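Local coordinates for protein lectin (Colocasia esculenta, PDB 5T1X) that binds mannose as a bulb-type lectin of the GNA-related family and agglutinates rabbit erythrocytes, at residues Thr54-Asp57 against Leu61-Lys64. Residues are numbered along the deposited sequence; the frame is centred on the assembly and turned at random.
Sequences TLTD and LVIK
With chi1 at 55°, Thr54 holds OG1 between its own backbone N and carbonyl carbon, which turns the hydroxyl across to Val62. OG1 lies 3.8 Å from Val62 CB. A water is bonded to Thr54 OG1 at 2.7 Å and donates a longer, 3.2 Å bond to Val62 O. Val62 O also accepts the N-H of Thr54 N at 2.9 Å, in the carbonyl plane, so two donors grip it. The return bond, Val62 N to Thr54 O, is 2.8 Å, with the donor tilted 30° from the carbonyl plane. Thr54 and Val62 thus form an antiparallel hydrogen-bonded pair. Past the end of the strand, methyl CG2 of Thr56 meets CG2 of Val62 at 3.8 Å, the two side chains nearly perpendicular. Thr56 OG1 turns instead to the backbone N of Tyr58 and Glu60, within the connecting turn.

Leu55 and Leu61, the neighbouring non-hydrogen-bonded pair, point to the other face. Leu55 extends CG anti to its backbone N (chi1 180°), and its CD1 rests against Leu61 CD2 at 4.0 Å, one methyl on another. Val95 touches both leucines, and Trp106 of the neighbouring subunit packs on Leu61. Strand 92-103 thus packs on the leucine face, and the other chain reaches Leu61. The arrangement is that of an antiparallel beta hairpin, here the central two strands of one four-stranded sheet in the beta-prism II fold of bulb-type lectins.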
loop_
_atom_site.group_PDB
_atom_site.type_symbol
_atom_site.label_atom_id
_atom_site.label_comp_id
_atom_site.label_asym_id
_atom_site.label_seq_id
_atom_site.Cartn_x
_atom_site.Cartn_y
_atom_site.Cartn_z
ATOM N N THR A 54 -1.849 12.817 9.253
ATOM C CA THR A 54 -3.087 12.211 8.768
ATOM C C THR A 54 -3.095 12.244 7.238
ATOM O O THR A 54 -2.274 12.925 6.609
ATOM C CB THR A 54 -4.345 12.888 9.355
ATOM O OG1 THR A 54 -4.312 14.289 9.094
ATOM C CG2 THR A 54 -4.546 12.593 10.848
ATOM N N LEU A 55 -4.014 11.493 6.647
ATOM C CA LEU A 55 -4.173 11.423 5.200
ATOM C C LEU A 55 -5.644 11.640 4.902
ATOM O O LEU A 55 -6.481 10.897 5.408
ATOM C CB LEU A 55 -3.651 10.068 4.685
ATOM C CG LEU A 55 -3.731 9.771 3.178
ATOM C CD1 LEU A 55 -2.836 10.702 2.376
ATOM C CD2 LEU A 55 -3.319 8.336 2.907
ATOM N N THR A 56 -5.968 12.701 4.156
ATOM C CA THR A 56 -7.367 13.036 3.849
ATOM C C THR A 56 -7.981 12.045 2.854
ATOM O O THR A 56 -7.270 11.251 2.228
ATOM C CB THR A 56 -7.511 14.478 3.323
ATOM O OG1 THR A 56 -7.031 14.574 1.980
ATOM C CG2 THR A 56 -6.834 15.501 4.204
ATOM N N ASP A 57 -9.321 12.124 2.698
ATOM C CA ASP A 57 -10.088 11.301 1.760
ATOM C C ASP A 57 -9.819 11.729 0.312
ATOM O O ASP A 57 -10.332 11.098 -0.605
ATOM C CB ASP A 57 -11.592 11.377 2.082
ATOM C CG ASP A 57 -11.978 10.795 3.432
ATOM O OD1 ASP A 57 -11.205 9.967 3.970
ATOM O OD2 ASP A 57 -13.074 11.138 3.935
ATOM N N LEU A 61 -1.541 14.431 2.458
ATOM C CA LEU A 61 -0.891 14.245 3.762
ATOM C C LEU A 61 -1.002 15.553 4.542
ATOM O O LEU A 61 -0.789 16.618 3.956
ATOM C CB LEU A 61 0.580 13.840 3.607
ATOM C CG LEU A 61 0.849 12.405 3.154
ATOM C CD1 LEU A 61 2.266 12.277 2.666
ATOM C CD2 LEU A 61 0.609 11.400 4.286
ATOM N N VAL A 62 -1.367 15.495 5.840
ATOM C CA VAL A 62 -1.552 16.708 6.655
ATOM C C VAL A 62 -0.898 16.531 8.028
ATOM O O VAL A 62 -1.132 15.523 8.700
ATOM C CB VAL A 62 -3.064 17.078 6.812
ATOM C CG1 VAL A 62 -3.262 18.311 7.699
ATOM C CG2 VAL A 62 -3.743 17.292 5.462
ATOM N N ILE A 63 -0.107 17.528 8.444
ATOM C CA ILE A 63 0.478 17.607 9.782
ATOM C C ILE A 63 -0.354 18.628 10.551
ATOM O O ILE A 63 -0.544 19.748 10.067
ATOM C CB ILE A 63 1.998 17.967 9.795
ATOM C CG1 ILE A 63 2.831 16.969 8.964
ATOM C CG2 ILE A 63 2.541 18.082 11.247
ATOM C CD1 ILE A 63 4.276 17.429 8.706
ATOM N N LYS A 64 -0.870 18.236 11.722
ATOM C CA LYS A 64 -1.653 19.100 12.612
ATOM C C LYS A 64 -1.079 19.052 14.021
ATOM O O LYS A 64 -0.632 17.991 14.448
ATOM C CB LYS A 64 -3.126 18.672 12.643
ATOM C CG LYS A 64 -3.907 18.984 11.374
ATOM C CD LYS A 64 -5.301 18.395 11.452
ATOM C CE LYS A 64 -6.132 18.731 10.242
ATOM N NZ LYS A 64 -7.391 17.945 10.219
HETATM O O HOH W 1 -3.176 15.576 11.177
#